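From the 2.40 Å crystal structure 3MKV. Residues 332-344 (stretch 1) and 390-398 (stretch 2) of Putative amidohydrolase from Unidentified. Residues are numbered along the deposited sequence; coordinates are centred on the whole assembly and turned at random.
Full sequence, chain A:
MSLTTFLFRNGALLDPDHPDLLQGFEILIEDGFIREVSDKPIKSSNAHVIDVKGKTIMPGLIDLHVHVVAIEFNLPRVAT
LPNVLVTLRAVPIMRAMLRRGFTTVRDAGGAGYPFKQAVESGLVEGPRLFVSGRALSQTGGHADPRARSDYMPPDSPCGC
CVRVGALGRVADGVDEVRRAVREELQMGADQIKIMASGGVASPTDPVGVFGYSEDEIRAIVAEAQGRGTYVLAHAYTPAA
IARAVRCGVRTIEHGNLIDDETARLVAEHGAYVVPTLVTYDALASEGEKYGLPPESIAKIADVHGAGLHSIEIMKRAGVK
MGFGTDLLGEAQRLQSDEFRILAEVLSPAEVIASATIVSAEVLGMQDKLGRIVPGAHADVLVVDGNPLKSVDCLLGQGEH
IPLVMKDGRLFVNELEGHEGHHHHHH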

ATOM      1  N   GLN A 332       2.915 -32.404 -26.975  1.00 53.21           N
ATOM      2  CA  GLN A 332       4.265 -32.674 -26.520  1.00 51.60           C
ATOM      3  C   GLN A 332       4.729 -34.050 -26.973  1.00 50.83           C
ATOM      4  O   GLN A 332       5.926 -34.299 -27.095  1.00 55.45           O
ATOM      5  CB  GLN A 332       4.360 -32.576 -24.997  1.00 49.60           C
ATOM      6  CG  GLN A 332       4.112 -31.180 -24.460  1.00 60.26           C
ATOM      7  CD  GLN A 332       5.207 -30.706 -23.518  1.00 60.38           C
ATOM      8  OE1 GLN A 332       6.337 -31.190 -23.573  1.00 69.31           O
ATOM      9  NE2 GLN A 332       4.881 -29.740 -22.662  1.00 57.91           N
ATOM     10  N   ARG A 333       3.789 -34.954 -27.221  1.00 50.67           N
ATOM     11  CA  ARG A 333       4.169 -36.317 -27.593  1.00 56.58           C
ATOM     12  C   ARG A 333       4.854 -36.384 -28.967  1.00 55.09           C
ATOM     13  O   ARG A 333       5.488 -37.393 -29.305  1.00 49.15           O
ATOM     14  CB  ARG A 333       2.952 -37.230 -27.590  1.00 59.14           C
ATOM     15  CG  ARG A 333       2.475 -37.584 -28.981  1.00 65.87           C
ATOM     16  CD  ARG A 333       1.307 -36.740 -29.422  1.00 73.80           C
ATOM     17  NE  ARG A 333       0.045 -37.434 -29.192  1.00 75.13           N
ATOM     18  CZ  ARG A 333      -1.046 -37.272 -29.938  1.00 81.83           C
ATOM     19  NH1 ARG A 333      -1.034 -36.444 -30.977  1.00 69.08           N
ATOM     20  NH2 ARG A 333      -2.150 -37.951 -29.646  1.00 88.57           N
ATOM     21  N   LEU A 334       4.732 -35.296 -29.734  1.00 53.29           N
ATOM     22  CA  LEU A 334       5.160 -35.241 -31.134  1.00 53.98           C
ATOM     23  C   LEU A 334       6.590 -34.753 -31.322  1.00 51.94           C
ATOM     24  O   LEU A 334       7.088 -34.675 -32.442  1.00 54.03           O
ATOM     25  CB  LEU A 334       4.207 -34.351 -31.952  1.00 52.58           C
ATOM     26  CG  LEU A 334       2.780 -34.880 -32.137  1.00 54.21           C
ATOM     27  CD1 LEU A 334       1.827 -33.767 -32.534  1.00 47.90           C
ATOM     28  CD2 LEU A 334       2.746 -36.016 -33.168  1.00 55.12           C
ATOM     29  N   GLN A 335       7.248 -34.428 -30.223  1.00 52.52           N
ATOM     30  CA  GLN A 335       8.618 -33.928 -30.268  1.00 53.08           C
ATOM     31  C   GLN A 335       9.495 -34.548 -31.373  1.00 52.52           C
ATOM     32  O   GLN A 335      10.092 -33.836 -32.179  1.00 54.43           O
ATOM     33  CB  GLN A 335       9.268 -34.136 -28.903  1.00 54.87           C
ATOM     34  CG  GLN A 335      10.542 -33.363 -28.679  1.00 45.69           C
ATOM     35  CD  GLN A 335      11.032 -33.538 -27.259  1.00 49.24           C
ATOM     36  OE1 GLN A 335      10.699 -34.523 -26.602  1.00 49.43           O
ATOM     37  NE2 GLN A 335      11.816 -32.582 -26.772  1.00 49.32           N
ATOM     38  N   SER A 336       9.593 -35.871 -31.409  1.00 52.45           N
ATOM     39  CA  SER A 336      10.493 -36.518 -32.368  1.00 54.21           C
ATOM     40  C   SER A 336      10.144 -36.267 -33.845  1.00 53.41           C
ATOM     41  O   SER A 336      10.971 -36.486 -34.728  1.00 49.25           O
ATOM     42  CB  SER A 336      10.571 -38.011 -32.103  1.00 52.52           C
ATOM     43  OG  SER A 336      11.040 -38.237 -30.798  1.00 60.14           O
ATOM     44  N   ASP A 337       8.933 -35.798 -34.116  1.00 52.57           N
ATOM     45  CA  ASP A 337       8.550 -35.527 -35.496  1.00 56.61           C
ATOM     46  C   ASP A 337       9.306 -34.353 -36.097  1.00 57.02           C
ATOM     47  O   ASP A 337       9.241 -34.128 -37.302  1.00 55.74           O
ATOM     48  CB  ASP A 337       7.050 -35.289 -35.612  1.00 55.28           C
ATOM     49  CG  ASP A 337       6.267 -36.573 -35.635  1.00 64.54           C
ATOM     50  OD1 ASP A 337       6.596 -37.496 -34.856  1.00 68.42           O
ATOM     51  OD2 ASP A 337       5.322 -36.665 -36.441  1.00 80.22           O
ATOM     52  N   GLU A 338      10.016 -33.598 -35.264  1.00 54.99           N
ATOM     53  CA  GLU A 338      10.749 -32.447 -35.779  1.00 57.19           C
ATOM     54  C   GLU A 338      11.928 -32.908 -36.635  1.00 54.83           C
ATOM     55  O   GLU A 338      12.454 -32.141 -37.438  1.00 53.88           O
ATOM     56  CB  GLU A 338      11.204 -31.517 -34.645  1.00 59.37           C
ATOM     57  CG  GLU A 338      12.039 -30.301 -35.083  1.00 60.59           C
ATOM     58  CD  GLU A 338      11.208 -29.171 -35.692  1.00 61.41           C
ATOM     59  OE1 GLU A 338      11.809 -28.136 -36.078  1.00 47.72           O
ATOM     60  OE2 GLU A 338       9.963 -29.316 -35.783  1.00 55.74           O
ATOM     61  N   PHE A 339      12.335 -34.162 -36.457  1.00 56.22           N
ATOM     62  CA  PHE A 339      13.393 -34.751 -37.279  1.00 55.82           C
ATOM     63  C   PHE A 339      12.860 -35.022 -38.680  1.00 58.27           C
ATOM     64  O   PHE A 339      13.441 -34.591 -39.680  1.00 57.65           O
ATOM     65  CB  PHE A 339      13.911 -36.052 -36.662  1.00 54.04           C
ATOM     66  CG  PHE A 339      14.705 -35.853 -35.404  1.00 50.06           C
ATOM     67  CD1 PHE A 339      15.907 -35.155 -35.432  1.00 52.18           C
ATOM     68  CD2 PHE A 339      14.261 -36.378 -34.191  1.00 53.46           C
ATOM     69  CE1 PHE A 339      16.653 -34.962 -34.266  1.00 54.45           C
ATOM     70  CE2 PHE A 339      15.001 -36.198 -33.011  1.00 36.18           C
ATOM     71  CZ  PHE A 339      16.194 -35.486 -33.049  1.00 53.20           C
ATOM     72  N   ARG A 340      11.736 -35.729 -38.735  1.00 63.34           N
ATOM     73  CA  ARG A 340      11.032 -35.996 -39.983  1.00 63.58           C
ATOM     74  C   ARG A 340      10.803 -34.713 -40.782  1.00 64.01           C
ATOM     75  O   ARG A 340      11.118 -34.640 -41.975  1.00 67.42           O
ATOM     76  CB  ARG A 340       9.681 -36.653 -39.685  1.00 67.40           C
ATOM     77  CG  ARG A 340       9.063 -37.384 -40.870  1.00 73.23           C
ATOM     78  CD  ARG A 340       7.556 -37.574 -40.705  1.00 79.74           C
ATOM     79  NE  ARG A 340       6.804 -36.359 -41.025  1.00 87.97           N
ATOM     80  CZ  ARG A 340       5.959 -35.756 -40.191  1.00 89.48           C
ATOM     81  NH1 ARG A 340       5.745 -36.262 -38.983  1.00 85.21           N
ATOM     82  NH2 ARG A 340       5.323 -34.650 -40.566  1.00 83.61           N
ATOM     83  N   ILE A 341      10.242 -33.707 -40.123  1.00 60.16           N
ATOM     84  CA  ILE A 341       9.895 -32.460 -40.793  1.00 57.54           C
ATOM     85  C   ILE A 341      11.126 -31.763 -41.379  1.00 60.29           C
ATOM     86  O   ILE A 341      11.149 -31.425 -42.566  1.00 63.81           O
ATOM     87  CB  ILE A 341       9.144 -31.516 -39.846  1.00 58.26           C
ATOM     88  CG1 ILE A 341       7.794 -32.126 -39.457  1.00 55.17           C
ATOM     89  CG2 ILE A 341       8.953 -30.158 -40.492  1.00 61.75           C
ATOM     90  CD1 ILE A 341       7.014 -31.306 -38.461  1.00 56.65           C
ATOM     91  N   LEU A 342      12.153 -31.557 -40.558  1.00 57.11           N
ATOM     92  CA  LEU A 342      13.389 -30.942 -41.039  1.00 55.77           C
ATOM     93  C   LEU A 342      14.034 -31.803 -42.125  1.00 59.25           C
ATOM     94  O   LEU A 342      14.712 -31.294 -43.016  1.00 58.29           O
ATOM     95  CB  LEU A 342      14.375 -30.716 -39.887  1.00 53.22           C
ATOM     96  CG  LEU A 342      13.944 -29.811 -38.721  1.00 51.50           C
ATOM     97  CD1 LEU A 342      14.874 -29.946 -37.510  1.00 49.51           C
ATOM     98  CD2 LEU A 342      13.850 -28.359 -39.151  1.00 41.52           C
ATOM     99  N   ALA A 343      13.823 -33.113 -42.046  1.00 65.38           N
ATOM    100  CA  ALA A 343      14.431 -34.046 -42.992  1.00 70.11           C
ATOM    101  C   ALA A 343      13.978 -33.786 -44.427  1.00 72.88           C
ATOM    102  O   ALA A 343      14.657 -34.164 -45.376  1.00 71.35           O
ATOM    103  CB  ALA A 343      14.133 -35.489 -42.591  1.00 70.08           C
ATOM    104  N   GLU A 344      12.829 -33.138 -44.577  1.00 75.76           N
ATOM    105  CA  GLU A 344      12.290 -32.850 -45.894  1.00 75.18           C
ATOM    106  C   GLU A 344      13.119 -31.795 -46.619  1.00 74.65           C
ATOM    107  O   GLU A 344      12.989 -31.613 -47.832  1.00 77.39           O
ATOM    108  CB  GLU A 344      10.849 -32.373 -45.781  1.00 77.75           C
ATOM    109  CG  GLU A 344       9.921 -33.362 -45.110  1.00 93.20           C
ATOM    110  CD  GLU A 344       8.586 -32.736 -44.737  1.00104.02           C
ATOM    111  OE1 GLU A 344       8.484 -31.487 -44.770  1.00105.62           O
ATOM    112  OE2 GLU A 344       7.645 -33.494 -44.407  1.00104.93           O
TER
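Stretch 2 390-398: SVDCLLGQG

Stretch 2 lies as an irregular segment with one helical bend at Asp392-Leu394 along one side of stretch 1, held by a small apolar patch at one end and by a direct hydrogen bond and a bridging water at the other. The two chains run in opposite senses: the nearest CA pairs are Phe339 with Val391 (6.3 Å between CA atoms), Ser336 with Leu395 (5.1 Å between CA atoms) and Arg333 with Gln397 (7.6 Å between CA atoms). Stretch 1 passes from a 3-10 segment through a type I turn, Leu334 to Asp337, into a helix. Stretch 2 has no regular secondary structure, although Asp392 to Leu394 adopt helical backbone angles and Leu394 N bonds to Val391 O at 2.9 Å, curling the chain.

Val391 and Leu394, at the two ends of this bend, both have CA-to-CB bonds directed toward stretch 1. Val391 CG2 lies 3.8 Å from Ala343 CB, and Val391 CB is 4.0 Å from Phe339 CB, so the valine packs across one helical turn. Leu394 CD1 sits 4.0 Å from the centroid of the Phe339 ring, almost exactly on the ring normal, a CH-pi contact over the face. Leu395 starts sideways, but its CD2 reaches 3.7 Å from Arg340 CB and 3.3 Å from Ser336 O.

The contact is more polar around Ser336 and toward Gln397. Ser336 packs closely on a backbone carbonyl, its CB 3.4 Å from Leu394 O, and a water joins the stretches: its O lies 3.2 Å from Ser336 OG and 2.6 Å from Leu394 O, one of more acceptors than it has protons to serve, and the same water O accepts from Gly398 N at 2.8 Å. Gly396, at positive phi, carries the chain onward to Gln397, whose NE2 donates to Arg333 O at 3.2 Å in a nearly linear hydrogen bond.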

ATOM      1  N   SER A 390      18.691 -42.313 -42.529  1.00 74.45           N
ATOM      2  CA  SER A 390      17.300 -41.938 -42.300  1.00 73.56           C
ATOM      3  C   SER A 390      17.088 -41.581 -40.829  1.00 72.87           C
ATOM      4  O   SER A 390      17.827 -42.045 -39.961  1.00 75.44           O
ATOM      5  CB  SER A 390      16.364 -43.071 -42.713  1.00 69.37           C
ATOM      6  OG  SER A 390      15.046 -42.587 -42.902  1.00 72.74           O
ATOM      7  N   VAL A 391      16.089 -40.746 -40.559  1.00 74.11           N
ATOM      8  CA  VAL A 391      15.792 -40.306 -39.189  1.00 70.63           C
ATOM      9  C   VAL A 391      14.545 -40.996 -38.637  1.00 71.26           C
ATOM     10  O   VAL A 391      14.138 -40.751 -37.497  1.00 69.66           O
ATOM     11  CB  VAL A 391      15.587 -38.778 -39.110  1.00 67.34           C
ATOM     12  CG1 VAL A 391      16.879 -38.047 -39.435  1.00 60.80           C
ATOM     13  CG2 VAL A 391      14.433 -38.330 -40.027  1.00 56.28           C
ATOM     14  N   ASP A 392      13.949 -41.855 -39.460  1.00 70.54           N
ATOM     15  CA  ASP A 392      12.745 -42.587 -39.089  1.00 70.16           C
ATOM     16  C   ASP A 392      12.943 -43.459 -37.855  1.00 64.41           C
ATOM     17  O   ASP A 392      11.980 -43.809 -37.179  1.00 61.46           O
ATOM     18  CB  ASP A 392      12.265 -43.445 -40.263  1.00 75.46           C
ATOM     19  CG  ASP A 392      11.860 -42.612 -41.470  1.00 83.34           C
ATOM     20  OD1 ASP A 392      11.776 -41.370 -41.344  1.00 87.04           O
ATOM     21  OD2 ASP A 392      11.624 -43.203 -42.544  1.00 87.39           O
ATOM     22  N   CYS A 393      14.190 -43.816 -37.570  1.00 64.16           N
ATOM     23  CA  CYS A 393      14.505 -44.594 -36.366  1.00 69.02           C
ATOM     24  C   CYS A 393      14.367 -43.780 -35.060  1.00 64.63           C
ATOM     25  O   CYS A 393      14.232 -44.349 -33.974  1.00 64.89           O
ATOM     26  CB  CYS A 393      15.912 -45.205 -36.476  1.00 69.41           C
ATOM     27  SG  CYS A 393      17.177 -44.089 -37.163  1.00 84.00           S
ATOM     28  N   LEU A 394      14.409 -42.454 -35.175  1.00 60.87           N
ATOM     29  CA  LEU A 394      14.250 -41.570 -34.018  1.00 58.17           C
ATOM     30  C   LEU A 394      12.780 -41.248 -33.741  1.00 56.05           C
ATOM     31  O   LEU A 394      12.429 -40.861 -32.632  1.00 55.36           O
ATOM     32  CB  LEU A 394      15.058 -40.279 -34.204  1.00 49.43           C
ATOM     33  CG  LEU A 394      16.549 -40.487 -34.504  1.00 55.76           C
ATOM     34  CD1 LEU A 394      17.294 -39.175 -34.819  1.00 48.53           C
ATOM     35  CD2 LEU A 394      17.232 -41.239 -33.372  1.00 46.45           C
ATOM     36  N   LEU A 395      11.923 -41.426 -34.745  1.00 58.97           N
ATOM     37  CA  LEU A 395      10.512 -41.050 -34.632  1.00 60.01           C
ATOM     38  C   LEU A 395       9.761 -41.829 -33.568  1.00 59.29           C
ATOM     39  O   LEU A 395      10.200 -42.895 -33.134  1.00 57.20           O
ATOM     40  CB  LEU A 395       9.778 -41.230 -35.960  1.00 60.47           C
ATOM     41  CG  LEU A 395      10.254 -40.446 -37.179  1.00 66.74           C
ATOM     42  CD1 LEU A 395       9.271 -40.639 -38.343  1.00 59.81           C
ATOM     43  CD2 LEU A 395      10.444 -38.972 -36.842  1.00 66.92           C
ATOM     44  N   GLY A 396       8.612 -41.278 -33.171  1.00 59.41           N
ATOM     45  CA  GLY A 396       7.719 -41.902 -32.212  1.00 57.36           C
ATOM     46  C   GLY A 396       8.099 -41.693 -30.759  1.00 62.19           C
ATOM     47  O   GLY A 396       8.430 -40.584 -30.331  1.00 62.97           O
ATOM     48  N   GLN A 397       8.068 -42.780 -30.002  1.00 60.60           N
ATOM     49  CA  GLN A 397       8.158 -42.714 -28.563  1.00 58.28           C
ATOM     50  C   GLN A 397       9.320 -43.581 -28.110  1.00 61.29           C
ATOM     51  O   GLN A 397       9.269 -44.202 -27.048  1.00 65.87           O
ATOM     52  CB  GLN A 397       6.844 -43.211 -27.956  1.00 55.73           C
ATOM     53  CG  GLN A 397       6.200 -42.262 -26.967  1.00 64.89           C
ATOM     54  CD  GLN A 397       6.225 -40.801 -27.415  1.00 69.30           C
ATOM     55  OE1 GLN A 397       6.908 -39.972 -26.807  1.00 69.13           O
ATOM     56  NE2 GLN A 397       5.476 -40.479 -28.469  1.00 54.91           N
ATOM     57  N   GLY A 398      10.367 -43.621 -28.929  1.00 63.44           N
ATOM     58  CA  GLY A 398      11.564 -44.404 -28.628  1.00 64.65           C
ATOM     59  C   GLY A 398      11.499 -45.877 -29.009  1.00 64.78           C
ATOM     60  O   GLY A 398      12.188 -46.699 -28.413  1.00 61.48           O
TER
HETATM   61  O   HOH W   1      11.314 -41.389 -30.318  1.00 55.64           O